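Local coordinates for protein ribokinase (Staphylococcus aureus, PDB 3RY7) that catalyses the ATP- and magnesium-dependent phosphorylation of D-ribose at O-5, yielding D-ribose 5-phosphate for nucleotide synthesis and the pentose phosphate pathway, at residues Leu164-Ala169 and Glu187-Leu192; Asp181-Asn186 and Ile214-Val219. One frame throughout, in Å; residues are numbered along the deposited sequence. Where two conformers were deposited one is given.

Contact 1: Leu164-Ala169 and Glu187-Leu192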
loop_
_atom_site.group_PDB
_atom_site.type_symbol
_atom_site.label_atom_id
_atom_site.label_comp_id
_atom_site.label_asym_id
_atom_site.label_seq_id
_atom_site.Cartn_x
_atom_site.Cartn_y
_atom_site.Cartn_z
ATOM N N LEU A 164 24.072 -17.981 3.238
ATOM C CA LEU A 164 23.785 -17.931 1.815
ATOM C C LEU A 164 22.315 -18.235 1.547
ATOM O O LEU A 164 21.802 -19.290 1.934
ATOM C CB LEU A 164 24.645 -18.916 1.028
ATOM C CG LEU A 164 24.309 -18.991 -0.472
ATOM C CD1 LEU A 164 24.674 -17.702 -1.161
ATOM C CD2 LEU A 164 24.991 -20.166 -1.156
ATOM N N ASN A 165 21.652 -17.289 0.890
ATOM C CA ASN A 165 20.332 -17.501 0.303
ATOM C C ASN A 165 20.535 -17.863 -1.161
ATOM O O ASN A 165 20.778 -16.990 -1.991
ATOM C CB ASN A 165 19.494 -16.232 0.477
ATOM C CG ASN A 165 18.283 -16.191 -0.430
ATOM O OD1 ASN A 165 18.045 -15.188 -1.096
ATOM N ND2 ASN A 165 17.515 -17.282 -0.469
ATOM N N PRO A 166 20.477 -19.171 -1.479
ATOM C CA PRO A 166 20.928 -19.671 -2.781
ATOM C C PRO A 166 19.897 -19.461 -3.890
ATOM O O PRO A 166 19.472 -20.433 -4.528
ATOM C CB PRO A 166 21.146 -21.170 -2.519
ATOM C CG PRO A 166 20.134 -21.501 -1.465
ATOM C CD PRO A 166 20.005 -20.260 -0.603
ATOM N N ALA A 167 19.539 -18.198 -4.116
ATOM C CA ALA A 167 18.459 -17.788 -5.017
ATOM C C ALA A 167 18.975 -16.681 -5.919
ATOM O O ALA A 167 19.722 -15.818 -5.471
ATOM C CB ALA A 167 17.258 -17.265 -4.198
ATOM N N PRO A 168 18.629 -16.728 -7.203
ATOM C CA PRO A 168 17.858 -17.806 -7.820
ATOM C C PRO A 168 18.674 -19.104 -7.882
ATOM O O PRO A 168 19.913 -19.067 -7.893
ATOM C CB PRO A 168 17.625 -17.277 -9.239
ATOM C CG PRO A 168 18.850 -16.438 -9.511
ATOM C CD PRO A 168 19.127 -15.761 -8.201
ATOM N N ALA A 169 17.973 -20.234 -7.935
ATOM C CA ALA A 169 18.602 -21.543 -7.936
ATOM C C ALA A 169 19.708 -21.662 -8.972
ATOM O O ALA A 169 19.549 -21.276 -10.128
ATOM C CB ALA A 169 17.559 -22.618 -8.168
ATOM N N GLU A 187 12.048 -24.519 -1.382
ATOM C CA GLU A 187 11.925 -25.936 -1.732
ATOM C C GLU A 187 12.583 -26.248 -3.056
ATOM O O GLU A 187 13.165 -27.322 -3.249
ATOM C CB GLU A 187 10.455 -26.344 -1.800
ATOM C CG GLU A 187 9.748 -26.220 -0.484
ATOM C CD GLU A 187 8.258 -26.027 -0.648
ATOM O OE1 GLU A 187 7.615 -26.867 -1.326
ATOM O OE2 GLU A 187 7.740 -25.028 -0.095
ATOM N N THR A 188 12.478 -25.307 -3.982
ATOM C CA THR A 188 13.001 -25.527 -5.317
ATOM C C THR A 188 14.526 -25.489 -5.301
ATOM O O THR A 188 15.184 -26.306 -5.948
ATOM C CB THR A 188 12.447 -24.481 -6.299
ATOM O OG1 THR A 188 11.041 -24.307 -6.061
ATOM C CG2 THR A 188 12.672 -24.931 -7.725
ATOM N N GLU A 189 15.075 -24.546 -4.539
ATOM C CA GLU A 189 16.524 -24.386 -4.409
ATOM C C GLU A 189 17.162 -25.555 -3.651
ATOM O O GLU A 189 18.244 -26.018 -4.014
ATOM C CB GLU A 189 16.850 -23.044 -3.738
ATOM C CG GLU A 189 16.608 -21.837 -4.663
ATOM C CD GLU A 189 15.993 -20.624 -3.962
ATOM O OE1 GLU A 189 16.015 -20.537 -2.709
ATOM O OE2 GLU A 189 15.491 -19.739 -4.691
ATOM N N ALA A 190 16.485 -26.033 -2.612
ATOM C CA ALA A 190 16.943 -27.197 -1.864
ATOM C C ALA A 190 17.145 -28.400 -2.786
ATOM O O ALA A 190 18.208 -29.033 -2.773
ATOM C CB ALA A 190 15.968 -27.530 -0.764
ATOM N N GLU A 191 16.138 -28.702 -3.561
ATOM C CA GLU A 191 16.151 -29.889 -4.456
ATOM C C GLU A 191 17.178 -29.820 -5.565
ATOM O O GLU A 191 17.668 -30.821 -5.987
ATOM C CB GLU A 191 14.789 -30.100 -5.115
ATOM C CG GLU A 191 13.633 -30.007 -4.156
ATOM C CD GLU A 191 12.285 -29.998 -4.858
ATOM O OE1 GLU A 191 12.218 -30.431 -6.050
ATOM O OE2 GLU A 191 11.303 -29.556 -4.202
ATOM N N LEU A 192 17.503 -28.642 -6.042
ATOM C CA LEU A 192 18.534 -28.491 -7.060
ATOM C C LEU A 192 19.909 -28.765 -6.455
ATOM O O LEU A 192 20.814 -29.275 -7.125
ATOM C CB LEU A 192 18.493 -27.092 -7.683
ATOM C CG LEU A 192 19.685 -26.777 -8.590
ATOM C CD1 LEU A 192 19.747 -27.739 -9.784
ATOM C CD2 LEU A 192 19.651 -25.331 -9.060
HETATM O O HOH W 1 14.905 -18.160 -1.548
HETATM O O HOH W 2 14.576 -20.272 -7.659
#

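Contact 2: Asp181-Asn186 and Ile214-Val219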
loop_
_atom_site.group_PDB
_atom_site.type_symbol
_atom_site.label_atom_id
_atom_site.label_comp_id
_atom_site.label_asym_id
_atom_site.label_seq_id
_atom_site.Cartn_x
_atom_site.Cartn_y
_atom_site.Cartn_z
ATOM N N ASP A 181 27.897 -21.330 6.561
ATOM C CA ASP A 181 27.465 -21.728 7.898
ATOM C C ASP A 181 25.939 -21.968 7.979
ATOM O O ASP A 181 25.472 -22.931 8.606
ATOM C CB ASP A 181 27.918 -20.675 8.905
ATOM C CG ASP A 181 29.446 -20.595 9.005
ATOM O OD1 ASP A 181 30.121 -21.594 8.653
ATOM O OD2 ASP A 181 29.973 -19.546 9.427
ATOM N N ILE A 182 25.179 -21.106 7.308
ATOM C CA ILE A 182 23.720 -21.162 7.306
ATOM C C ILE A 182 23.228 -21.067 5.881
ATOM O O ILE A 182 23.514 -20.083 5.193
ATOM C CB ILE A 182 23.112 -19.966 8.067
ATOM C CG1 ILE A 182 23.751 -19.794 9.441
ATOM C CG2 ILE A 182 21.589 -20.098 8.179
ATOM C CD1 ILE A 182 23.030 -18.723 10.295
ATOM N N ILE A 183 22.510 -22.083 5.420
ATOM C CA ILE A 183 21.937 -22.028 4.091
ATOM C C ILE A 183 20.403 -21.929 4.171
ATOM O O ILE A 183 19.776 -22.587 5.000
ATOM C CB ILE A 183 22.417 -23.204 3.231
ATOM C CG1 ILE A 183 22.170 -22.915 1.761
ATOM C CG2 ILE A 183 21.776 -24.526 3.676
ATOM C CD1 ILE A 183 22.859 -23.888 0.819
ATOM N N VAL A 184 19.808 -21.095 3.321
ATOM C CA VAL A 184 18.368 -20.804 3.383
ATOM C C VAL A 184 17.706 -20.886 2.008
ATOM O O VAL A 184 17.271 -19.873 1.471
ATOM C CB VAL A 184 18.130 -19.377 3.924
ATOM C CG1 VAL A 184 16.657 -19.085 4.081
ATOM C CG2 VAL A 184 18.862 -19.177 5.239
ATOM N N PRO A 185 17.642 -22.084 1.423
ATOM C CA PRO A 185 16.939 -22.226 0.146
ATOM C C PRO A 185 15.415 -22.243 0.337
ATOM O O PRO A 185 14.925 -22.307 1.467
ATOM C CB PRO A 185 17.414 -23.590 -0.362
ATOM C CG PRO A 185 17.763 -24.343 0.876
ATOM C CD PRO A 185 18.303 -23.332 1.839
ATOM N N ASN A 186 14.677 -22.148 -0.762
ATOM C CA ASN A 186 13.273 -22.500 -0.738
ATOM C C ASN A 186 13.241 -23.962 -1.182
ATOM O O ASN A 186 14.307 -24.575 -1.354
ATOM C CB ASN A 186 12.472 -21.598 -1.674
ATOM C CG ASN A 186 12.897 -21.740 -3.114
ATOM O OD1 ASN A 186 13.542 -22.709 -3.486
ATOM N ND2 ASN A 186 12.527 -20.774 -3.941
ATOM N N ILE A 214 27.835 -31.967 4.175
ATOM C CA ILE A 214 28.851 -31.246 3.414
ATOM C C ILE A 214 29.406 -30.044 4.175
ATOM O O ILE A 214 30.150 -29.222 3.617
ATOM C CB ILE A 214 28.389 -30.891 1.982
ATOM C CG1 ILE A 214 27.177 -29.955 1.999
ATOM C CG2 ILE A 214 28.076 -32.171 1.185
ATOM C CD1 ILE A 214 26.780 -29.521 0.606
ATOM N N GLY A 215 29.061 -29.969 5.462
ATOM C CA GLY A 215 29.697 -29.026 6.356
ATOM C C GLY A 215 28.883 -27.803 6.733
ATOM O O GLY A 215 29.343 -26.990 7.543
ATOM N N ILE A 216 27.696 -27.651 6.144
ATOM C CA ILE A 216 26.802 -26.552 6.523
ATOM C C ILE A 216 26.154 -26.846 7.877
ATOM O O ILE A 216 25.455 -27.847 8.037
ATOM C CB ILE A 216 25.697 -26.296 5.469
ATOM C CG1 ILE A 216 26.303 -25.737 4.174
ATOM C CG2 ILE A 216 24.674 -25.322 6.024
ATOM C CD1 ILE A 216 25.957 -26.522 2.929
ATOM N N LYS A 217 26.385 -25.972 8.846
ATOM C CA LYS A 217 25.964 -26.236 10.220
ATOM C C LYS A 217 24.473 -26.022 10.498
ATOM O O LYS A 217 23.903 -26.651 11.390
ATOM C CB LYS A 217 26.770 -25.376 11.182
ATOM C CG LYS A 217 27.599 -26.175 12.161
ATOM C CD LYS A 217 28.897 -26.626 11.544
ATOM C CE LYS A 217 30.064 -26.077 12.347
ATOM N NZ LYS A 217 31.236 -27.015 12.374
ATOM N N THR A 218 23.856 -25.116 9.751
ATOM C CA THR A 218 22.454 -24.768 9.964
ATOM C C THR A 218 21.728 -24.683 8.650
ATOM O O THR A 218 22.183 -24.017 7.711
ATOM C CB THR A 218 22.301 -23.435 10.657
ATOM O OG1 THR A 218 23.048 -23.461 11.879
ATOM C CG2 THR A 218 20.809 -23.153 10.930
ATOM N N VAL A 219 20.591 -25.363 8.593
ATOM C CA VAL A 219 19.804 -25.472 7.380
ATOM C C VAL A 219 18.394 -24.972 7.640
ATOM O O VAL A 219 17.768 -25.384 8.616
ATOM C CB VAL A 219 19.735 -26.933 6.905
ATOM C CG1 VAL A 219 18.943 -27.040 5.613
ATOM C CG2 VAL A 219 21.146 -27.488 6.717
HETATM O O HOH W 3 29.283 -24.599 8.876
#

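Contact 1: Leu164-Ala169 and Glu187-Leu192
Glu189 reaches out from the first turn of helix 187-194 and lays its whole side chain against Pro166, Ala167 and Ala169. CG sits anti to the carbonyl carbon (chi1 -73°) and the chain bends at chi2 (141°), which brings the carboxylate up to the loop after strand 161-165. The packing is partly close: Glu189 CG lies 3.2 Å from Pro166 O, and Glu189 OE2 comes within 3.1 Å of Ala167 CB. The small methyl of Ala167 lets the carboxylate approach closely. Farther out, Ala169 CB meets the Leu192 CD2 methyl at 3.5 Å, an apolar touch one helical turn on.

The loop is held in shape by its own turn. Pro166 centres an inverse gamma turn closed by Ala167 N to Asn165 O, 2.7 Å, and a cis peptide precedes Pro168.

Polar links across the contact run through water. One water accepts from Asn165 ND2 and donates to Glu189 OE1, 2.9 Å from it; another donates to Glu189 OE2 at 3.2 Å and accepts weakly from Ala169 N. Asn165 uses both ends of its amide, OD1 also taking a bond from Gln46 and ND2 giving one to Val184 O.

Glu189 N bonds to Asn186 OD1 while Glu189 OE1 receives Asn186 N, a capping box at the helix start. Asn186 probably contributes to the ATP site and Lys42, beside Ala167, to the sugar site. Asn-x-x-Glu matches the NXXE motif of the family, which is linked to magnesium and phosphate binding; the capping box and waters that position Glu189 are consistent with that role.

Contact 2: Asp181-Asn186 and Ile214-Val219
Ile182 and Thr218 stand side by side on one face of the sheet, pointing the same way, while Ile183 and Val219 project from the other. In both members of the first pair the CG2 methyl is anti to the backbone N, and Ile182 CG2 runs alongside Thr218 CG2 at 4.2 Å. The same turn about chi1 (-55°) sets Thr218 OG1 beside its own backbone N, where it bonds to Gln268. Ile183 differs: CG1 is anti to the N (chi1 -163°), which puts CG2 in the crowded position between N and carbonyl carbon. That methyl meets Ile216 CG2 at 3.8 Å, the two side chains crossing at a slant, and reaches Val219 CG1 at 4.3 Å. Phe211 of helix 201-213 covers this face, so branched, apolar residues suit it.

Thr218 brackets Ile182 in parallel register: Thr218 N donates to Asp181 O (2.9 Å), and Thr218 O receives Ile183 N (3.0 Å) as well as a CA-H...O approach from Ile182. Where the two strands begin, a water lies within hydrogen-bonding distance of Gly215 O and Asp181 OD1.

Gly215, with phi 105°, is the C-prime residue of a Schellman motif, Ile216 N bonding to Phe211 O; glycine, lacking a CB, takes this positive phi without meeting the preceding carbonyl. Helix end, sharp turn and parallel strand together form the return leg of a beta-alpha-beta crossover in the ribokinase-type alpha/beta fold.

Overall arrangement
From the N terminus, the chain runs through the end of strand 161-165 and the loop that follows, to Ala169, then through helix 174-177 to strand 182-183. It enters helix 187-194, where contact 1 closes a loop of 17 residues. After helix 201-213 it returns in strand 218-222, and contact 2 closes a 27-residue loop from Glu187 on. The segments alternate, so the two closures cross. Strand 182-183 lies in the loop that contact 1 closes and forms one side of contact 2, between strands 161-165 and 218-222, with Leu164 N probably bonded to Ile182 O and Leu164 O to Val184 N. Pro185 packs on Ala190. Three neighbouring strands and helix 187-194 are tied into one unit.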